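Long-range contacts in ChloroPhenol Reduction gene K (Desulfitobacterium dehalogenans, PDB 2H6C), which probably acts as a DNA-binding transcriptional regulator of the CRP family that controls halorespiration genes in response to chlorophenols: residues Ser41-Pro46 with Ile94-Met99; Thr50-Phe55 with Thr104-Glu109. One frame throughout, in Å; residues are numbered along the deposited sequence.

Contact 1. Residues Ser41-Pro46 with Ile94-Met99; sequences SAIIMP and IYATAM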
ATOM      1  N   SER A  41       2.595   4.067 -27.267  1.00 76.18           N
ATOM      2  CA  SER A  41       2.510   5.526 -27.021  1.00 75.94           C
ATOM      3  C   SER A  41       2.235   5.831 -25.574  1.00 76.43           C
ATOM      4  O   SER A  41       1.377   5.199 -24.946  1.00 76.98           O
ATOM      5  CB  SER A  41       1.382   6.182 -27.805  1.00 75.64           C
ATOM      6  OG  SER A  41       1.687   6.347 -29.175  1.00 75.32           O
ATOM      7  N   ALA A  42       2.958   6.817 -25.056  1.00 76.54           N
ATOM      8  CA  ALA A  42       2.806   7.262 -23.682  1.00 76.28           C
ATOM      9  C   ALA A  42       1.644   8.200 -23.632  1.00 76.38           C
ATOM     10  O   ALA A  42       1.625   9.197 -24.343  1.00 76.81           O
ATOM     11  CB  ALA A  42       4.048   7.989 -23.215  1.00 76.27           C
ATOM     12  N   ILE A  43       0.689   7.913 -22.764  1.00 76.59           N
ATOM     13  CA  ILE A  43      -0.485   8.762 -22.654  1.00 76.28           C
ATOM     14  C   ILE A  43      -0.475   9.579 -21.375  1.00 76.39           C
ATOM     15  O   ILE A  43      -1.034  10.694 -21.332  1.00 76.65           O
ATOM     16  CB  ILE A  43      -1.830   7.988 -22.828  1.00 76.03           C
ATOM     17  CG1 ILE A  43      -2.813   8.472 -21.773  1.00 75.45           C
ATOM     18  CG2 ILE A  43      -1.641   6.465 -22.895  1.00 74.86           C
ATOM     19  CD1 ILE A  43      -3.727   7.480 -21.344  1.00 77.25           C
ATOM     20  N   ILE A  44       0.131   9.042 -20.325  1.00 76.56           N
ATOM     21  CA  ILE A  44       0.472   9.910 -19.186  1.00 77.16           C
ATOM     22  C   ILE A  44       1.946   9.798 -18.919  1.00 77.00           C
ATOM     23  O   ILE A  44       2.538   8.722 -18.977  1.00 76.77           O
ATOM     24  CB  ILE A  44      -0.360   9.645 -17.877  1.00 77.47           C
ATOM     25  CG1 ILE A  44      -1.863   9.660 -18.184  1.00 76.35           C
ATOM     26  CG2 ILE A  44      -0.012  10.695 -16.775  1.00 76.07           C
ATOM     27  CD1 ILE A  44      -2.641   8.898 -17.220  1.00 76.74           C
ATOM     28  N   MET A  45       2.529  10.948 -18.652  1.00 77.41           N
ATOM     29  CA  MET A  45       3.950  11.041 -18.492  1.00 77.86           C
ATOM     30  C   MET A  45       4.264  11.192 -17.052  1.00 78.43           C
ATOM     31  O   MET A  45       3.563  11.877 -16.312  1.00 77.86           O
ATOM     32  CB  MET A  45       4.537  12.232 -19.246  1.00 77.64           C
ATOM     33  CG  MET A  45       4.797  11.950 -20.670  1.00 77.59           C
ATOM     34  SD  MET A  45       5.791  10.488 -20.766  1.00 78.46           S
ATOM     35  CE  MET A  45       7.055  11.086 -21.844  1.00 78.99           C
ATOM     36  N   PRO A  46       5.359  10.573 -16.650  1.00 79.85           N
ATOM     37  CA  PRO A  46       5.894  10.876 -15.333  1.00 80.60           C
ATOM     38  C   PRO A  46       5.991  12.397 -15.106  1.00 81.10           C
ATOM     39  O   PRO A  46       6.116  13.179 -16.060  1.00 81.56           O
ATOM     40  CB  PRO A  46       7.296  10.237 -15.354  1.00 80.68           C
ATOM     41  CG  PRO A  46       7.198   9.114 -16.415  1.00 81.08           C
ATOM     42  CD  PRO A  46       6.177   9.608 -17.417  1.00 80.35           C
ATOM     43  N   ILE A  94       2.736   9.067 -12.241  1.00 77.25           N
ATOM     44  CA  ILE A  94       2.236   7.962 -13.026  1.00 77.27           C
ATOM     45  C   ILE A  94       2.959   7.894 -14.372  1.00 77.56           C
ATOM     46  O   ILE A  94       3.793   8.737 -14.714  1.00 77.57           O
ATOM     47  CB  ILE A  94       0.691   8.053 -13.150  1.00 77.13           C
ATOM     48  CG1 ILE A  94       0.064   8.132 -11.729  1.00 79.06           C
ATOM     49  CG2 ILE A  94       0.085   6.872 -13.914  1.00 76.00           C
ATOM     50  CD1 ILE A  94      -0.387   6.745 -11.060  1.00 79.49           C
ATOM     51  N   TYR A  95       2.678   6.845 -15.117  1.00 77.59           N
ATOM     52  CA  TYR A  95       3.260   6.694 -16.385  1.00 77.32           C
ATOM     53  C   TYR A  95       2.497   5.677 -17.180  1.00 76.61           C
ATOM     54  O   TYR A  95       2.748   4.476 -17.100  1.00 76.03           O
ATOM     55  CB  TYR A  95       4.645   6.198 -16.145  1.00 78.32           C
ATOM     56  CG  TYR A  95       5.305   5.703 -17.401  1.00 80.42           C
ATOM     57  CD1 TYR A  95       6.003   4.498 -17.414  1.00 80.91           C
ATOM     58  CD2 TYR A  95       5.219   6.433 -18.597  1.00 81.40           C
ATOM     59  CE1 TYR A  95       6.609   4.051 -18.565  1.00 80.07           C
ATOM     60  CE2 TYR A  95       5.807   5.986 -19.737  1.00 80.77           C
ATOM     61  CZ  TYR A  95       6.497   4.805 -19.719  1.00 80.33           C
ATOM     62  OH  TYR A  95       7.092   4.422 -20.884  1.00 81.25           O
ATOM     63  N   ALA A  96       1.561   6.151 -17.970  1.00 76.31           N
ATOM     64  CA  ALA A  96       0.609   5.249 -18.578  1.00 76.12           C
ATOM     65  C   ALA A  96       0.997   5.002 -19.998  1.00 75.44           C
ATOM     66  O   ALA A  96       1.582   5.851 -20.633  1.00 75.08           O
ATOM     67  CB  ALA A  96      -0.792   5.839 -18.495  1.00 76.36           C
ATOM     68  N   THR A  97       0.648   3.839 -20.500  1.00 75.41           N
ATOM     69  CA  THR A  97       1.064   3.444 -21.823  1.00 76.08           C
ATOM     70  C   THR A  97      -0.062   2.795 -22.500  1.00 75.89           C
ATOM     71  O   THR A  97      -0.897   2.220 -21.835  1.00 75.74           O
ATOM     72  CB  THR A  97       2.076   2.336 -21.746  1.00 76.33           C
ATOM     73  OG1 THR A  97       2.576   2.249 -20.416  1.00 77.56           O
ATOM     74  CG2 THR A  97       3.199   2.572 -22.731  1.00 77.33           C
ATOM     75  N   ALA A  98      -0.066   2.814 -23.819  1.00 76.25           N
ATOM     76  CA  ALA A  98      -1.079   2.066 -24.537  1.00 77.00           C
ATOM     77  C   ALA A  98      -0.604   0.623 -24.854  1.00 77.89           C
ATOM     78  O   ALA A  98       0.475   0.399 -25.445  1.00 77.91           O
ATOM     79  CB  ALA A  98      -1.505   2.810 -25.806  1.00 76.71           C
ATOM     80  N   MET A  99      -1.429  -0.347 -24.467  1.00 78.70           N
ATOM     81  CA  MET A  99      -1.219  -1.747 -24.843  1.00 79.54           C
ATOM     82  C   MET A  99      -1.656  -2.005 -26.259  1.00 78.90           C
ATOM     83  O   MET A  99      -0.941  -2.646 -27.010  1.00 79.80           O
ATOM     84  CB  MET A  99      -2.018  -2.689 -23.961  1.00 80.32           C
ATOM     85  CG  MET A  99      -1.784  -2.485 -22.463  1.00 83.40           C
ATOM     86  SD  MET A  99      -0.100  -2.975 -22.035  1.00 90.80           S
ATOM     87  CE  MET A  99      -0.167  -4.820 -22.242  1.00 89.75           C
TER
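Three backbone hydrogen bonds join Ser41, Ile43 and Ile44 to Ala98 and Ala96, and they make a worked example of how a strand pair absorbs an extra residue. Ala98 N donates to Ser41 O at 3.0 Å. Ile43 N reaches Ala96 O at 3.1 Å from above the carbonyl plane, 45° out of it, while Ala96 N gives its hydrogen to Ile44 O at 2.9 Å. Ile43 and Ile44 thus both stand opposite Ala96, which is a classic beta bulge in an antiparallel pair.

CA-H...O contacts fill in between these bonds: Ser41 O is also approached by the CA-H of Thr97, and Ile44 O by that of Tyr95 (CA to O 3.4 Å). Past the bulge Pro46 has no N-H to offer, and Ile94 O meets its CA instead.

Apolar contacts lie along the ladder. Ile44 sets CD1 against Ala96 CB at 3.8 Å, and Ala96 also touches Leu63 of the neighbouring strand 61-66. Tyr95 has CG anti to its backbone N (chi1 168°), and the Tyr95 and Pro46 side chains lie side by side, with Pro46 CD 3.5 Å from Tyr95 CD2; Ala42 CB comes to the ring edge. Thr97 OG1 makes a weak hydrogen bond to Lys62 O.

The chemistry implies that main-chain polar groups set the pairing of this edge strand, while small and apolar side chains (Ala96, Ile44) pack beside the bulge.

Contact 2. Residues Thr50-Phe55 with Thr104-Glu109; sequences TTSMIF and TCWFSE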
ATOM      1  N   THR A  50      -1.640  16.402 -14.427  1.00 81.61           N
ATOM      2  CA  THR A  50      -2.921  15.986 -15.035  1.00 81.46           C
ATOM      3  C   THR A  50      -4.125  16.791 -14.534  1.00 81.11           C
ATOM      4  O   THR A  50      -4.216  17.148 -13.342  1.00 81.57           O
ATOM      5  CB  THR A  50      -3.234  14.481 -14.764  1.00 81.62           C
ATOM      6  OG1 THR A  50      -2.016  13.729 -14.792  1.00 82.69           O
ATOM      7  CG2 THR A  50      -4.259  13.879 -15.823  1.00 81.63           C
ATOM      8  N   THR A  51      -5.055  17.056 -15.456  1.00 80.25           N
ATOM      9  CA  THR A  51      -6.264  17.804 -15.135  1.00 79.44           C
ATOM     10  C   THR A  51      -7.546  17.339 -15.880  1.00 79.19           C
ATOM     11  O   THR A  51      -8.481  18.125 -16.067  1.00 79.73           O
ATOM     12  CB  THR A  51      -6.045  19.285 -15.414  1.00 79.05           C
ATOM     13  OG1 THR A  51      -6.055  19.491 -16.834  1.00 78.11           O
ATOM     14  CG2 THR A  51      -4.715  19.784 -14.761  1.00 78.57           C
ATOM     15  N   SER A  52      -7.621  16.078 -16.285  1.00 78.36           N
ATOM     16  CA  SER A  52      -8.835  15.615 -16.957  1.00 77.80           C
ATOM     17  C   SER A  52      -9.125  14.153 -16.632  1.00 77.31           C
ATOM     18  O   SER A  52      -8.241  13.317 -16.571  1.00 76.68           O
ATOM     19  CB  SER A  52      -8.744  15.809 -18.484  1.00 77.59           C
ATOM     20  OG  SER A  52      -8.506  17.165 -18.858  1.00 77.96           O
ATOM     21  N   MET A  53     -10.379  13.855 -16.386  1.00 76.86           N
ATOM     22  CA  MET A  53     -10.767  12.496 -16.364  1.00 77.47           C
ATOM     23  C   MET A  53     -10.533  11.876 -17.783  1.00 77.42           C
ATOM     24  O   MET A  53     -10.743  12.520 -18.828  1.00 77.62           O
ATOM     25  CB  MET A  53     -12.223  12.410 -15.897  1.00 77.98           C
ATOM     26  CG  MET A  53     -12.442  12.938 -14.493  1.00 79.97           C
ATOM     27  SD  MET A  53     -11.110  12.483 -13.295  1.00 86.85           S
ATOM     28  CE  MET A  53     -10.894  10.665 -13.401  1.00 83.83           C
ATOM     29  N   ILE A  54     -10.050  10.646 -17.844  1.00 76.78           N
ATOM     30  CA  ILE A  54      -9.781  10.074 -19.155  1.00 76.19           C
ATOM     31  C   ILE A  54     -10.632   8.854 -19.309  1.00 76.37           C
ATOM     32  O   ILE A  54     -10.397   7.817 -18.664  1.00 75.86           O
ATOM     33  CB  ILE A  54      -8.329   9.684 -19.356  1.00 75.83           C
ATOM     34  CG1 ILE A  54      -7.429  10.901 -19.168  1.00 75.53           C
ATOM     35  CG2 ILE A  54      -8.169   9.104 -20.738  1.00 74.82           C
ATOM     36  CD1 ILE A  54      -6.002  10.581 -18.772  1.00 75.69           C
ATOM     37  N   PHE A  55     -11.636   8.997 -20.160  1.00 76.49           N
ATOM     38  CA  PHE A  55     -12.573   7.945 -20.365  1.00 76.74           C
ATOM     39  C   PHE A  55     -12.047   7.086 -21.491  1.00 77.25           C
ATOM     40  O   PHE A  55     -11.739   7.565 -22.598  1.00 77.57           O
ATOM     41  CB  PHE A  55     -13.957   8.466 -20.706  1.00 76.76           C
ATOM     42  CG  PHE A  55     -14.951   7.372 -20.908  1.00 76.19           C
ATOM     43  CD1 PHE A  55     -15.332   6.592 -19.839  1.00 75.62           C
ATOM     44  CD2 PHE A  55     -15.462   7.100 -22.144  1.00 75.81           C
ATOM     45  CE1 PHE A  55     -16.201   5.575 -19.978  1.00 75.18           C
ATOM     46  CE2 PHE A  55     -16.350   6.065 -22.288  1.00 77.94           C
ATOM     47  CZ  PHE A  55     -16.715   5.301 -21.183  1.00 76.27           C
ATOM     48  N   THR A 104      -9.427   7.463 -26.455  1.00 75.71           N
ATOM     49  CA  THR A 104      -9.925   7.959 -25.188  1.00 75.26           C
ATOM     50  C   THR A 104     -10.724   9.174 -25.429  1.00 75.28           C
ATOM     51  O   THR A 104     -10.526   9.812 -26.454  1.00 75.30           O
ATOM     52  CB  THR A 104      -8.835   8.357 -24.234  1.00 75.07           C
ATOM     53  OG1 THR A 104      -8.069   9.428 -24.794  1.00 73.23           O
ATOM     54  CG2 THR A 104      -7.985   7.205 -23.953  1.00 75.46           C
ATOM     55  N   CYS A 105     -11.612   9.489 -24.478  1.00 74.85           N
ATOM     56  CA  CYS A 105     -12.264  10.782 -24.425  1.00 74.93           C
ATOM     57  C   CYS A 105     -11.913  11.493 -23.154  1.00 74.52           C
ATOM     58  O   CYS A 105     -12.139  10.968 -22.097  1.00 74.21           O
ATOM     59  CB  CYS A 105     -13.769  10.651 -24.462  1.00 75.24           C
ATOM     60  SG  CYS A 105     -14.563  12.262 -24.406  1.00 74.60           S
ATOM     61  N   TRP A 106     -11.418  12.710 -23.279  1.00 74.31           N
ATOM     62  CA  TRP A 106     -10.884  13.442 -22.158  1.00 74.14           C
ATOM     63  C   TRP A 106     -11.964  14.357 -21.705  1.00 73.83           C
ATOM     64  O   TRP A 106     -12.581  15.024 -22.525  1.00 73.97           O
ATOM     65  CB  TRP A 106      -9.629  14.236 -22.566  1.00 74.16           C
ATOM     66  CG  TRP A 106      -8.470  13.340 -22.765  1.00 74.27           C
ATOM     67  CD1 TRP A 106      -8.429  12.224 -23.573  1.00 75.28           C
ATOM     68  CD2 TRP A 106      -7.194  13.408 -22.119  1.00 73.38           C
ATOM     69  NE1 TRP A 106      -7.191  11.615 -23.475  1.00 75.47           N
ATOM     70  CE2 TRP A 106      -6.419  12.327 -22.595  1.00 74.60           C
ATOM     71  CE3 TRP A 106      -6.629  14.267 -21.189  1.00 74.20           C
ATOM     72  CZ2 TRP A 106      -5.110  12.099 -22.169  1.00 74.83           C
ATOM     73  CZ3 TRP A 106      -5.317  14.026 -20.758  1.00 74.06           C
ATOM     74  CH2 TRP A 106      -4.585  12.959 -21.241  1.00 74.03           C
ATOM     75  N   PHE A 107     -12.168  14.398 -20.393  1.00 73.41           N
ATOM     76  CA  PHE A 107     -13.241  15.178 -19.791  1.00 73.24           C
ATOM     77  C   PHE A 107     -12.687  16.201 -18.825  1.00 73.01           C
ATOM     78  O   PHE A 107     -12.095  15.856 -17.836  1.00 72.54           O
ATOM     79  CB  PHE A 107     -14.213  14.260 -19.034  1.00 72.87           C
ATOM     80  CG  PHE A 107     -15.175  13.523 -19.920  1.00 71.89           C
ATOM     81  CD1 PHE A 107     -15.180  12.150 -19.964  1.00 71.40           C
ATOM     82  CD2 PHE A 107     -16.083  14.203 -20.705  1.00 71.41           C
ATOM     83  CE1 PHE A 107     -16.066  11.468 -20.786  1.00 71.44           C
ATOM     84  CE2 PHE A 107     -16.992  13.506 -21.531  1.00 71.58           C
ATOM     85  CZ  PHE A 107     -16.971  12.153 -21.569  1.00 71.03           C
ATOM     86  N   SER A 108     -12.880  17.471 -19.121  1.00 73.60           N
ATOM     87  CA  SER A 108     -12.445  18.518 -18.214  1.00 74.01           C
ATOM     88  C   SER A 108     -13.425  18.659 -17.071  1.00 75.01           C
ATOM     89  O   SER A 108     -14.587  18.208 -17.168  1.00 75.69           O
ATOM     90  CB  SER A 108     -12.458  19.825 -18.938  1.00 73.73           C
ATOM     91  OG  SER A 108     -13.740  20.003 -19.479  1.00 72.38           O
ATOM     92  N   GLU A 109     -12.986  19.330 -16.009  1.00 74.85           N
ATOM     93  CA  GLU A 109     -13.932  19.758 -15.011  1.00 75.29           C
ATOM     94  C   GLU A 109     -15.052  20.496 -15.735  1.00 75.18           C
ATOM     95  O   GLU A 109     -16.200  20.077 -15.691  1.00 75.23           O
ATOM     96  CB  GLU A 109     -13.267  20.635 -13.952  1.00 75.14           C
ATOM     97  CG  GLU A 109     -14.075  20.811 -12.689  1.00 75.46           C
ATOM     98  CD  GLU A 109     -13.388  21.758 -11.723  1.00 76.95           C
ATOM     99  OE1 GLU A 109     -12.212  21.481 -11.378  1.00 80.42           O
ATOM    100  OE2 GLU A 109     -14.005  22.782 -11.319  1.00 77.85           O
TER
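In the beta-roll of the cyclic nucleotide-binding fold, a cupin-type sandwich, strands 53-58 and 102-107 are the central pair of one four-stranded antiparallel sheet, and Ile54 pairs with Trp106 across them. The pairing illustrates regular antiparallel register: Phe107 N donates to Met53 O at 2.8 Å, and Cys105 and Phe55 exchange two bonds, of which Cys105 N to Phe55 O is 2.7 Å. The return bond from Met53 N to Phe107 O is weak.

Ile54 and Trp106 form the non-hydrogen-bonded pair. Ile54 CG1, anti to its own carbonyl carbon (chi1 -58°), sits over the six-membered ring of Trp106, 3.7 Å from the centroid and 6° off the normal, a CH-pi contact. CD1 continues over the same ring to Trp106 CH2, and CG2 turns to Thr104 CB at 3.6 Å. Thr104 OG1 lies in the indole plane, accepts a weak bond from Trp106 NE1 and is also bound to Arg35 O; Arg35 makes a cation-pi contact with the indole.

An alanine at Trp106 would probably leave Ile54 CG1 and CD1 without the ring they cover and Arg35 without its aromatic partner.

On the face of the sheet that carries Met53, Phe55 and Phe107, helix 109-118 adds Leu112, and Ser108 caps this helix through OG to Cys111 N. Phe55 CB meets the edge of the Phe107 ring, 3.7 Å from CE1.

How the contacts relate
From the N terminus the chain passes first through 41-46, then 50-55, and only after the intervening strands returns through 94-99 and 104-109. Contact 1 closes a loop of 47 residues and contact 2 one of 48; because their segments alternate, the loops cross and neither nests within the other. Contact 1 ties edge strand 42-44 to strand 94-98 in one sheet, whereas contact 2 joins two inner strands of the other. Their centres lie about 14 Å apart, yet the sheets meet where Ile44 CD1 packs on Ile54 CD1 at 4.1 Å, so the two crossed closures meet inside the sandwich of what is probably the effector-sensing domain.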